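Local coordinates for protein amidase (Bacillus anthracis, PDB 5EWQ) that probably hydrolyses monocarboxylic acid amides to the acid and ammonia, as a member of the amidase signature family of serine hydrolases, at residues 190-195 / 234-239; 200-205 / 230-235; 90-95 / 128-133; 120-125 / 166-171. All coordinates share one frame; numbering follows the deposited sequence.

Interaction 1 (190-195 / 234-239); sequences NLNPYG and AQQSVV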
loop_
_atom_site.group_PDB
_atom_site.type_symbol
_atom_site.label_atom_id
_atom_site.label_comp_id
_atom_site.label_asym_id
_atom_site.label_seq_id
_atom_site.Cartn_x
_atom_site.Cartn_y
_atom_site.Cartn_z
ATOM N N ASN A 190 0.267 1.933 -14.667
ATOM C CA ASN A 190 -0.260 2.891 -13.706
ATOM C C ASN A 190 0.378 4.256 -13.933
ATOM O O ASN A 190 1.586 4.351 -14.154
ATOM C CB ASN A 190 0.005 2.414 -12.275
ATOM C CG ASN A 190 -1.007 2.945 -11.277
ATOM O OD1 ASN A 190 -1.584 2.180 -10.507
ATOM N ND2 ASN A 190 -1.218 4.255 -11.274
ATOM N N LEU A 191 -0.430 5.310 -13.879
ATOM C CA LEU A 191 0.079 6.666 -14.061
ATOM C C LEU A 191 -0.009 7.484 -12.774
ATOM O O LEU A 191 -0.951 7.341 -11.996
ATOM C CB LEU A 191 -0.678 7.373 -15.187
ATOM C CG LEU A 191 -0.575 6.722 -16.567
ATOM C CD1 LEU A 191 -1.270 7.580 -17.611
ATOM C CD2 LEU A 191 0.880 6.476 -16.948
ATOM N N ASN A 192 0.987 8.338 -12.555
ATOM C CA ASN A 192 1.029 9.186 -11.371
ATOM C C ASN A 192 0.125 10.400 -11.553
ATOM O O ASN A 192 0.332 11.197 -12.467
ATOM C CB ASN A 192 2.469 9.622 -11.079
ATOM C CG ASN A 192 2.635 10.234 -9.696
ATOM O OD1 ASN A 192 1.803 11.020 -9.241
ATOM N ND2 ASN A 192 3.720 9.874 -9.022
ATOM N N PRO A 193 -0.881 10.543 -10.674
ATOM C CA PRO A 193 -1.886 11.610 -10.749
ATOM C C PRO A 193 -1.302 13.020 -10.665
ATOM O O PRO A 193 -1.982 13.979 -11.031
ATOM C CB PRO A 193 -2.790 11.328 -9.541
ATOM C CG PRO A 193 -1.962 10.490 -8.624
ATOM C CD PRO A 193 -1.110 9.654 -9.522
ATOM N N TYR A 194 -0.066 13.144 -10.193
ATOM C CA TYR A 194 0.579 14.448 -10.085
ATOM C C TYR A 194 1.343 14.809 -11.353
ATOM O O TYR A 194 1.870 15.915 -11.477
ATOM C CB TYR A 194 1.517 14.481 -8.879
ATOM C CG TYR A 194 0.792 14.567 -7.557
ATOM C CD1 TYR A 194 0.436 15.797 -7.020
ATOM C CD2 TYR A 194 0.457 13.421 -6.850
ATOM C CE1 TYR A 194 -0.230 15.884 -5.814
ATOM C CE2 TYR A 194 -0.210 13.497 -5.642
ATOM C CZ TYR A 194 -0.551 14.732 -5.129
ATOM O OH TYR A 194 -1.214 14.815 -3.928
ATOM N N GLY A 195 1.396 13.874 -12.295
ATOM C CA GLY A 195 2.076 14.100 -13.556
ATOM C C GLY A 195 2.334 12.812 -14.313
ATOM O O GLY A 195 3.419 12.238 -14.210
ATOM N N ALA A 234 5.169 7.785 -1.027
ATOM C CA ALA A 234 5.965 9.005 -1.050
ATOM C C ALA A 234 5.984 9.620 -2.444
ATOM O O ALA A 234 6.085 10.837 -2.597
ATOM C CB ALA A 234 7.383 8.718 -0.579
ATOM N N GLN A 235 5.879 8.768 -3.458
ATOM C CA GLN A 235 5.966 9.212 -4.844
ATOM C C GLN A 235 4.641 9.794 -5.337
ATOM O O GLN A 235 4.592 10.477 -6.359
ATOM C CB GLN A 235 6.404 8.049 -5.740
ATOM C CG GLN A 235 6.823 8.451 -7.145
ATOM C CD GLN A 235 8.054 9.338 -7.167
ATOM O OE1 GLN A 235 8.833 9.368 -6.212
ATOM N NE2 GLN A 235 8.234 10.068 -8.260
ATOM N N GLN A 236 3.567 9.525 -4.602
ATOM C CA GLN A 236 2.248 10.014 -4.982
ATOM C C GLN A 236 1.603 10.814 -3.853
ATOM O O GLN A 236 0.387 11.006 -3.831
ATOM C CB GLN A 236 1.347 8.850 -5.395
ATOM C CG GLN A 236 1.925 8.010 -6.526
ATOM C CD GLN A 236 0.954 6.969 -7.037
ATOM O OE1 GLN A 236 -0.257 7.177 -7.025
ATOM N NE2 GLN A 236 1.482 5.838 -7.492
ATOM N N SER A 237 2.434 11.265 -2.918
ATOM C CA SER A 237 2.023 12.171 -1.846
ATOM C C SER A 237 0.849 11.651 -1.014
ATOM O O SER A 237 -0.148 12.350 -0.836
ATOM C CB SER A 237 1.670 13.542 -2.430
ATOM O OG SER A 237 1.427 14.489 -1.405
ATOM N N VAL A 238 0.969 10.427 -0.511
ATOM C CA VAL A 238 -0.038 9.867 0.387
ATOM C C VAL A 238 0.628 9.151 1.557
ATOM O O VAL A 238 1.841 8.939 1.557
ATOM C CB VAL A 238 -0.982 8.881 -0.339
ATOM C CG1 VAL A 238 -1.887 9.619 -1.313
ATOM C CG2 VAL A 238 -0.188 7.801 -1.049
ATOM N N VAL A 239 -0.171 8.783 2.552
ATOM C CA VAL A 239 0.340 8.110 3.742
ATOM C C VAL A 239 0.355 6.596 3.554
ATOM O O VAL A 239 -0.625 6.010 3.098
ATOM C CB VAL A 239 -0.498 8.463 4.989
ATOM C CG1 VAL A 239 0.016 7.716 6.212
ATOM C CG2 VAL A 239 -0.482 9.965 5.230
#

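Interaction 2 (200-205 / 230-235); sequences DTSGSS and VAPAAQ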
loop_
_atom_site.group_PDB
_atom_site.type_symbol
_atom_site.label_atom_id
_atom_site.label_comp_id
_atom_site.label_asym_id
_atom_site.label_seq_id
_atom_site.Cartn_x
_atom_site.Cartn_y
_atom_site.Cartn_z
ATOM N N ASP A 200 7.216 8.926 -12.323
ATOM C CA ASP A 200 6.979 7.510 -12.074
ATOM C C ASP A 200 6.002 7.343 -10.918
ATOM O O ASP A 200 5.796 8.265 -10.131
ATOM C CB ASP A 200 8.290 6.778 -11.774
ATOM C CG ASP A 200 8.833 6.036 -12.982
ATOM O OD1 ASP A 200 8.395 4.891 -13.222
ATOM O OD2 ASP A 200 9.699 6.595 -13.688
ATOM N N THR A 201 5.393 6.167 -10.825
ATOM C CA THR A 201 4.445 5.886 -9.755
ATOM C C THR A 201 5.117 5.175 -8.594
ATOM O O THR A 201 4.559 5.097 -7.499
ATOM C CB THR A 201 3.280 5.013 -10.247
ATOM O OG1 THR A 201 3.793 3.767 -10.735
ATOM C CG2 THR A 201 2.528 5.710 -11.358
ATOM N N SER A 202 6.315 4.654 -8.854
ATOM C CA SER A 202 7.008 3.742 -7.946
ATOM C C SER A 202 6.170 2.484 -7.734
ATOM O O SER A 202 5.097 2.334 -8.321
ATOM C CB SER A 202 7.323 4.416 -6.608
ATOM O OG SER A 202 7.953 3.508 -5.723
ATOM N N GLY A 203 6.661 1.570 -6.907
ATOM C CA GLY A 203 5.965 0.314 -6.702
ATOM C C GLY A 203 6.271 -0.342 -5.374
ATOM O O GLY A 203 7.060 0.174 -4.584
ATOM N N SER A 204 5.654 -1.495 -5.134
ATOM C CA SER A 204 4.778 -2.120 -6.120
ATOM C C SER A 204 3.305 -1.778 -5.898
ATOM O O SER A 204 2.459 -2.103 -6.729
ATOM C CB SER A 204 4.964 -3.637 -6.103
ATOM O OG SER A 204 4.589 -4.180 -4.850
ATOM N N SER A 205 3.002 -1.125 -4.781
ATOM C CA SER A 205 1.627 -0.726 -4.488
ATOM C C SER A 205 1.302 0.624 -5.120
ATOM O O SER A 205 0.914 1.567 -4.431
ATOM C CB SER A 205 1.391 -0.670 -2.978
ATOM O OG SER A 205 1.732 -1.899 -2.362
ATOM N N VAL A 230 5.861 2.230 1.185
ATOM C CA VAL A 230 6.300 3.576 1.540
ATOM C C VAL A 230 6.844 4.364 0.346
ATOM O O VAL A 230 6.818 5.595 0.349
ATOM C CB VAL A 230 7.377 3.540 2.645
ATOM C CG1 VAL A 230 6.800 2.952 3.921
ATOM C CG2 VAL A 230 8.591 2.742 2.191
ATOM N N ALA A 231 7.328 3.660 -0.673
ATOM C CA ALA A 231 7.878 4.325 -1.851
ATOM C C ALA A 231 6.791 4.863 -2.794
ATOM O O ALA A 231 6.873 6.018 -3.217
ATOM C CB ALA A 231 8.823 3.389 -2.604
ATOM N N PRO A 232 5.771 4.046 -3.135
ATOM C CA PRO A 232 4.721 4.661 -3.958
ATOM C C PRO A 232 3.890 5.671 -3.171
ATOM O O PRO A 232 3.301 6.574 -3.764
ATOM C CB PRO A 232 3.866 3.466 -4.389
ATOM C CG PRO A 232 4.083 2.451 -3.331
ATOM C CD PRO A 232 5.515 2.610 -2.915
ATOM N N ALA A 233 3.848 5.515 -1.852
ATOM C CA ALA A 233 3.142 6.460 -0.997
ATOM C C ALA A 233 3.840 7.814 -1.008
ATOM O O ALA A 233 3.192 8.860 -0.998
ATOM C CB ALA A 233 3.042 5.926 0.424
ATOM N N ALA A 234 5.169 7.785 -1.027
ATOM C CA ALA A 234 5.965 9.005 -1.050
ATOM C C ALA A 234 5.984 9.620 -2.444
ATOM O O ALA A 234 6.085 10.837 -2.597
ATOM C CB ALA A 234 7.383 8.718 -0.579
ATOM N N GLN A 235 5.879 8.768 -3.458
ATOM C CA GLN A 235 5.966 9.212 -4.844
ATOM C C GLN A 235 4.641 9.794 -5.337
ATOM O O GLN A 235 4.592 10.477 -6.359
ATOM C CB GLN A 235 6.404 8.049 -5.740
ATOM C CG GLN A 235 6.823 8.451 -7.145
ATOM C CD GLN A 235 8.054 9.338 -7.167
ATOM O OE1 GLN A 235 8.833 9.368 -6.212
ATOM N NE2 GLN A 235 8.234 10.068 -8.260
#

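Interaction 3 (90-95 / 128-133); sequences EINPNA and AKVMPT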
loop_
_atom_site.group_PDB
_atom_site.type_symbol
_atom_site.label_atom_id
_atom_site.label_comp_id
_atom_site.label_asym_id
_atom_site.label_seq_id
_atom_site.Cartn_x
_atom_site.Cartn_y
_atom_site.Cartn_z
ATOM N N GLU A 90 -9.821 -4.140 -10.678
ATOM C CA GLU A 90 -11.121 -4.767 -10.505
ATOM C C GLU A 90 -12.106 -3.863 -9.773
ATOM O O GLU A 90 -11.714 -3.028 -8.958
ATOM C CB GLU A 90 -10.972 -6.087 -9.747
ATOM C CG GLU A 90 -11.873 -7.194 -10.258
ATOM C CD GLU A 90 -11.424 -7.726 -11.605
ATOM O OE1 GLU A 90 -12.297 -8.114 -12.414
ATOM O OE2 GLU A 90 -10.200 -7.762 -11.853
ATOM N N ILE A 91 -13.389 -4.036 -10.075
ATOM C CA ILE A 91 -14.454 -3.311 -9.394
ATOM C C ILE A 91 -15.524 -4.283 -8.918
ATOM O O ILE A 91 -16.009 -5.106 -9.692
ATOM C CB ILE A 91 -15.100 -2.247 -10.307
ATOM C CG1 ILE A 91 -14.141 -1.076 -10.523
ATOM C CG2 ILE A 91 -16.404 -1.743 -9.707
ATOM C CD1 ILE A 91 -13.853 -0.283 -9.267
ATOM N N ASN A 92 -15.877 -4.195 -7.640
ATOM C CA ASN A 92 -16.940 -5.017 -7.077
ATOM C C ASN A 92 -18.277 -4.699 -7.741
ATOM O O ASN A 92 -18.771 -3.577 -7.638
ATOM C CB ASN A 92 -17.032 -4.803 -5.563
ATOM C CG ASN A 92 -17.880 -5.857 -4.866
ATOM O OD1 ASN A 92 -18.744 -6.488 -5.475
ATOM N ND2 ASN A 92 -17.636 -6.047 -3.574
ATOM N N PRO A 93 -18.863 -5.687 -8.433
ATOM C CA PRO A 93 -20.175 -5.499 -9.060
ATOM C C PRO A 93 -21.288 -5.388 -8.023
ATOM O O PRO A 93 -22.367 -4.881 -8.326
ATOM C CB PRO A 93 -20.341 -6.760 -9.911
ATOM C CG PRO A 93 -19.501 -7.781 -9.228
ATOM C CD PRO A 93 -18.321 -7.032 -8.685
ATOM N N ASN A 94 -21.016 -5.862 -6.812
ATOM C CA ASN A 94 -21.982 -5.795 -5.723
ATOM C C ASN A 94 -21.675 -4.652 -4.761
ATOM O O ASN A 94 -22.182 -4.625 -3.642
ATOM C CB ASN A 94 -22.014 -7.119 -4.956
ATOM C CG ASN A 94 -22.332 -8.303 -5.849
ATOM O OD1 ASN A 94 -23.078 -8.181 -6.820
ATOM N ND2 ASN A 94 -21.763 -9.458 -5.522
ATOM N N ALA A 95 -20.844 -3.713 -5.206
ATOM C CA ALA A 95 -20.427 -2.591 -4.369
ATOM C C ALA A 95 -21.613 -1.746 -3.918
ATOM O O ALA A 95 -21.661 -1.287 -2.777
ATOM C CB ALA A 95 -19.419 -1.726 -5.110
ATOM N N ALA A 128 -13.602 -13.438 -2.158
ATOM C CA ALA A 128 -14.380 -14.632 -2.478
ATOM C C ALA A 128 -15.503 -14.368 -3.478
ATOM O O ALA A 128 -16.284 -13.430 -3.319
ATOM C CB ALA A 128 -14.954 -15.236 -1.205
ATOM N N LYS A 129 -15.551 -15.198 -4.518
ATOM C CA LYS A 129 -16.668 -15.258 -5.465
ATOM C C LYS A 129 -16.926 -13.979 -6.267
ATOM O O LYS A 129 -17.775 -13.971 -7.158
ATOM C CB LYS A 129 -17.953 -15.648 -4.724
ATOM N N VAL A 130 -16.197 -12.908 -5.969
ATOM C CA VAL A 130 -16.491 -11.615 -6.577
ATOM C C VAL A 130 -15.365 -11.101 -7.473
ATOM O O VAL A 130 -15.536 -10.981 -8.686
ATOM C CB VAL A 130 -16.791 -10.555 -5.500
ATOM C CG1 VAL A 130 -17.049 -9.207 -6.142
ATOM C CG2 VAL A 130 -17.984 -10.978 -4.659
HETATM N N MSE A 131 -14.220 -10.793 -6.875
HETATM C CA MSE A 131 -13.120 -10.182 -7.616
HETATM C C MSE A 131 -11.901 -11.094 -7.719
HETATM O O MSE A 131 -11.429 -11.629 -6.715
HETATM C CB MSE A 131 -12.722 -8.857 -6.969
HETATM C CG MSE A 131 -13.775 -7.770 -7.089
HETATM SE SE MSE A 131 -13.639 -6.458 -5.657
HETATM C CE MSE A 131 -14.115 -7.614 -4.156
ATOM N N PRO A 132 -11.391 -11.271 -8.947
ATOM C CA PRO A 132 -10.201 -12.080 -9.230
ATOM C C PRO A 132 -8.945 -11.581 -8.523
ATOM O O PRO A 132 -8.746 -10.374 -8.388
ATOM C CB PRO A 132 -10.044 -11.953 -10.748
ATOM C CG PRO A 132 -11.410 -11.657 -11.242
ATOM C CD PRO A 132 -12.038 -10.802 -10.184
ATOM N N THR A 133 -8.112 -12.515 -8.075
ATOM C CA THR A 133 -6.828 -12.186 -7.474
ATOM C C THR A 133 -5.726 -12.633 -8.422
ATOM O O THR A 133 -5.588 -13.822 -8.704
ATOM C CB THR A 133 -6.649 -12.859 -6.104
ATOM O OG1 THR A 133 -7.816 -12.632 -5.306
ATOM C CG2 THR A 133 -5.429 -12.300 -5.389
#

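Interaction 4 (120-125 / 166-171); sequences VVKDNV and ANMSEW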
loop_
_atom_site.group_PDB
_atom_site.type_symbol
_atom_site.label_atom_id
_atom_site.label_comp_id
_atom_site.label_asym_id
_atom_site.label_seq_id
_atom_site.Cartn_x
_atom_site.Cartn_y
_atom_site.Cartn_z
ATOM N N VAL A 120 -10.164 -0.232 -1.091
ATOM C CA VAL A 120 -9.562 -0.853 -2.263
ATOM C C VAL A 120 -8.303 -1.619 -1.879
ATOM O O VAL A 120 -7.322 -1.032 -1.424
ATOM C CB VAL A 120 -9.212 0.188 -3.345
ATOM C CG1 VAL A 120 -8.386 -0.450 -4.450
ATOM C CG2 VAL A 120 -10.477 0.808 -3.914
ATOM N N VAL A 121 -8.336 -2.935 -2.059
ATOM C CA VAL A 121 -7.189 -3.774 -1.732
ATOM C C VAL A 121 -6.323 -4.020 -2.963
ATOM O O VAL A 121 -6.790 -3.909 -4.095
ATOM C CB VAL A 121 -7.629 -5.124 -1.136
ATOM C CG1 VAL A 121 -8.410 -4.900 0.150
ATOM C CG2 VAL A 121 -8.460 -5.906 -2.141
ATOM N N LYS A 122 -5.055 -4.346 -2.734
ATOM C CA LYS A 122 -4.115 -4.600 -3.819
ATOM C C LYS A 122 -4.553 -5.826 -4.622
ATOM O O LYS A 122 -5.256 -6.695 -4.105
ATOM C CB LYS A 122 -2.704 -4.787 -3.259
ATOM C CG LYS A 122 -1.584 -4.641 -4.275
ATOM C CD LYS A 122 -0.228 -4.676 -3.587
ATOM C CE LYS A 122 0.904 -4.440 -4.570
ATOM N NZ LYS A 122 2.233 -4.409 -3.898
ATOM N N ASP A 123 -4.136 -5.891 -5.884
ATOM C CA ASP A 123 -4.586 -6.938 -6.800
ATOM C C ASP A 123 -4.100 -8.333 -6.393
ATOM O O ASP A 123 -4.525 -9.338 -6.966
ATOM C CB ASP A 123 -4.125 -6.618 -8.226
ATOM C CG ASP A 123 -4.756 -7.528 -9.266
ATOM O OD1 ASP A 123 -5.934 -7.307 -9.619
ATOM O OD2 ASP A 123 -4.072 -8.462 -9.735
ATOM N N ASN A 124 -3.217 -8.395 -5.402
ATOM C CA ASN A 124 -2.714 -9.674 -4.915
ATOM C C ASN A 124 -3.406 -10.119 -3.628
ATOM O O ASN A 124 -2.915 -11.002 -2.926
ATOM C CB ASN A 124 -1.200 -9.604 -4.700
ATOM C CG ASN A 124 -0.804 -8.581 -3.651
ATOM O OD1 ASN A 124 -1.620 -7.769 -3.216
ATOM N ND2 ASN A 124 0.462 -8.608 -3.249
ATOM N N VAL A 125 -4.546 -9.505 -3.326
ATOM C CA VAL A 125 -5.304 -9.833 -2.121
ATOM C C VAL A 125 -6.595 -10.571 -2.473
ATOM O O VAL A 125 -7.370 -10.115 -3.313
ATOM C CB VAL A 125 -5.638 -8.568 -1.311
ATOM C CG1 VAL A 125 -6.380 -8.934 -0.036
ATOM C CG2 VAL A 125 -4.368 -7.798 -0.987
ATOM N N ALA A 166 -6.700 -2.612 -6.748
ATOM C CA ALA A 166 -5.792 -1.613 -7.296
ATOM C C ALA A 166 -4.707 -2.225 -8.170
ATOM O O ALA A 166 -4.293 -3.366 -7.961
ATOM C CB ALA A 166 -5.163 -0.814 -6.174
ATOM N N ASN A 167 -4.246 -1.452 -9.149
ATOM C CA ASN A 167 -3.175 -1.890 -10.033
ATOM C C ASN A 167 -1.856 -1.968 -9.275
ATOM O O ASN A 167 -1.709 -1.373 -8.207
ATOM C CB ASN A 167 -3.053 -0.951 -11.236
ATOM C CG ASN A 167 -2.344 -1.596 -12.411
ATOM O OD1 ASN A 167 -2.054 -2.791 -12.393
ATOM N ND2 ASN A 167 -2.072 -0.808 -13.444
HETATM N N MSE A 168 -0.899 -2.705 -9.825
HETATM C CA MSE A 168 0.362 -2.939 -9.137
HETATM C C MSE A 168 1.463 -3.369 -10.093
HETATM O O MSE A 168 1.193 -3.836 -11.198
HETATM C CB MSE A 168 0.178 -4.009 -8.060
HETATM C CG MSE A 168 -0.405 -5.308 -8.594
HETATM SE SE MSE A 168 -0.532 -6.720 -7.256
HETATM C CE MSE A 168 1.358 -7.139 -7.061
ATOM N N SER A 169 2.708 -3.204 -9.660
ATOM C CA SER A 169 3.828 -3.793 -10.373
ATOM C C SER A 169 3.667 -5.306 -10.313
ATOM O O SER A 169 3.522 -5.873 -9.231
ATOM C CB SER A 169 5.161 -3.356 -9.767
ATOM O OG SER A 169 5.288 -1.946 -9.779
ATOM N N GLU A 170 3.675 -5.949 -11.478
ATOM C CA GLU A 170 3.382 -7.376 -11.581
ATOM C C GLU A 170 4.296 -8.216 -10.691
ATOM O O GLU A 170 5.499 -7.966 -10.613
ATOM C CB GLU A 170 3.493 -7.835 -13.037
ATOM C CG GLU A 170 3.018 -9.258 -13.281
ATOM C CD GLU A 170 2.873 -9.580 -14.755
ATOM O OE1 GLU A 170 2.650 -10.762 -15.088
ATOM O OE2 GLU A 170 2.977 -8.649 -15.582
ATOM N N TRP A 171 3.703 -9.201 -10.019
ATOM C CA TRP A 171 4.405 -10.057 -9.063
ATOM C C TRP A 171 5.098 -9.252 -7.968
ATOM O O TRP A 171 6.191 -9.610 -7.526
ATOM C CB TRP A 171 5.429 -10.947 -9.775
ATOM C CG TRP A 171 4.818 -12.049 -10.583
ATOM C CD1 TRP A 171 4.903 -12.221 -11.934
ATOM C CD2 TRP A 171 4.020 -13.132 -10.090
ATOM N NE1 TRP A 171 4.212 -13.347 -12.312
ATOM C CE2 TRP A 171 3.662 -13.925 -11.198
ATOM C CE3 TRP A 171 3.576 -13.511 -8.819
ATOM C CZ2 TRP A 171 2.877 -15.069 -11.075
ATOM C CZ3 TRP A 171 2.799 -14.649 -8.698
ATOM C CH2 TRP A 171 2.457 -15.415 -9.820
#

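Interaction 1 (190-195 / 234-239)
The ring of Tyr-194 turns its edge, not a face, to the backbone of the other segment: Gln-236 O lies near the ring plane, 3.1 Å from CE2. Ser-237 CB approaches obliquely near the phenol oxygen, 3.5 Å from OH. A second atom in the ring plane at the edge is OD1 of Asn-192, which takes the amide proton of Tyr-194 N at 3.0 Å and so closes an Asx turn. The side chain that makes this turn also bonds across the contact. Asn-192 has CG anti to its backbone N (chi1 -167°), and its ND2 donates to Gln-235 O at 2.9 Å, nearly straight at 161°. That acceptor lies in the plane of the Asn-192 amide, whereas the donor stands above the peptide plane of Gln-235. Asn-192 and Gln-236 run antiparallel alongside one another, ND2 of the first 3.6 Å from CG of the second, their amide planes 46° apart. Pro-193 CD rests 3.6 Å from Gln-236 OE1, which is hydrogen-bonded to Thr-210 OG1 of helix 206-213. The loop 190-195 packs on Gln-235, Gln-236 and Ser-237, where the chain leads on from helix 230-235; Pro-479 of strand 479-485 touches Tyr-194, whose OH bonds to Lys-509 O.

Interaction 2 (200-205 / 230-235)
The serine-rich loop of the amidase signature fold, with a cis peptide before Ser-204, packs here on helix 230-235, and Pro-232 of that helix fills the curve of the loop. Three loop carbonyl oxygens lie against its ring: Gly-203 O is 3.3 Å from Pro-232 CD, Ser-205 O is 3.5 Å from Pro-232 CG, and Thr-201 O is 3.6 Å from Pro-232 CB. The last oxygen also makes a CA-H...O contact with Pro-232 CA, with an angle of 127° at the hydrogen. Ser-202 comes down on the helix beside the proline. Its OG, anti to the backbone N (chi1 178°), reaches Ala-231 CB, while its CB lies 3.8 Å from Gln-235 CB. The Gln-235 chain then bends at chi2 (64°), with CG 3.2 Å from Asp-200 O and NE2 bonded outward to Glu-478. Within the loop, Thr-201 OG1 donates to Ser-202 O, approaching a lone pair of that oxygen within the plane of its carbonyl. Ser-204 points away from the helix; its OG is hydrogen-bonded to Lys-122 NZ and to Ser-228 OG, consistent with the Ser-cisSer-Lys triad of the family. Pro-232 N has no hydrogen to share with Ser-202 OG, and Asp-200 O and Thr-201 O are satisfied by Asn-192 and Gln-236, which leaves packing and C-H...O contact between the segments.

Interaction 3 (90-95 / 128-133)
Glu-90 and selenomethionine Met-131 pass side by side, heading opposite ways, with Glu-90 CG 3.7 Å from Met-131 CG. Past that point the glutamate chain, bent at chi2 (72°), crosses the ring of Pro-132 at about a right angle, bringing its carboxyl carbon CD to 3.4 Å from Pro-132 CD. Farther along, Met-131 SE lies 3.8 Å from Asn-92 CB; these two side chains also cross at about a right angle. Val-130 touches the turn that follows. Its CG1, anti to the backbone N (chi1 178°), sits 3.3 Å from Asn-92 OD1 and 3.6 Å from Pro-93 CD, the second of these being an apolar contact.

The second shell fixes these groups by polar bonds. Asn-92 OD1 accepts from Asn-94 N at 2.7 Å, the donor standing above the carbonyl plane, while Asn-92 ND2 is bonded to Val-162 O. Glu-90 OE2 forms a salt bridge with Arg-21, which would help to offset its buried charge. On the other segment, the carbonyl oxygens of Met-131 and Pro-132 both bond to Lys-165 NZ, so that loop is tied to strand 161-166.

The bond from Asn-92 OD1 defines an Asx turn; with the type I turn from Asn-92 to Ala-95, it links the outermost strand 88-91 of the large mixed sheet to helix 95-104.

Interaction 4 (120-125 / 166-171)
Val-120 meets Ala-166 through one methyl: Val-120 CG1 lies 3.7 Å from Ala-166 CB. Next along the chain, Val-121 turns its side chain away and contributes its carbonyl, Val-121 O accepting from Ala-166 N at 3.0 Å with an N-H...O angle of 151°. Lys-122 faces Ala-166 as a parallel bridge pair, CA to CA 4.9 Å, and both side chains lie on one face of the sheet, where Ser-208 of helix 206-213 touches each. All four torsions of the lysine are near 180°, which keeps its chain fully extended; it crosses selenomethionine Met-168 at about a right angle, Lys-122 CE 3.6 Å from Met-168 CB. Besides Ser-204, NZ bonds to Ser-205 OG and Thr-223 OG1, as suits the lysine of the amidase signature. The strand ends here and a type I turn from Lys-122 to Val-125 follows, closed by a hydrogen bond from Val-125 N to Lys-122 O. At its second position, Asp-123 places CB 3.3 Å from Ala-166 O and 3.7 Å from Met-168 SE. Its carboxylate is held by other partners, OD1 in a salt bridge with Lys-186 and OD2 by a hydrogen bond from Gly-136 N. Asn-124 then brings its backbone N to 3.7 Å from Met-168 SE, and its CB also touches that selenium. Met-168 has CG between its backbone N and carbonyl carbon (chi1 55°), and the chain bends at chi3, with CE beside Lys-122 CE.

In the fold
Along the chain, interactions 3 and 4 interleave their segments, and both close before interactions 1 and 2, which share Ala-234 and Gln-235, both use helix 230-235 and have centres 7 Å apart. Interactions 3 and 4 reach the same mixed sheet, through the edge strand 88-91 and the parallel pair 118-122 and 161-166; their centres are 13 Å apart and Thr-133 OG1 meets Val-125 O. Interactions 2 and 4 also have centres about 13 Å apart, and Lys-122 NZ bonds to Ser-204 OG there, bringing together groups of the probable active site. Interactions 3 and 1 have centres about 25 Å apart, with nearest atoms about 10 Å apart, interaction 3 lying on the sheet's periphery.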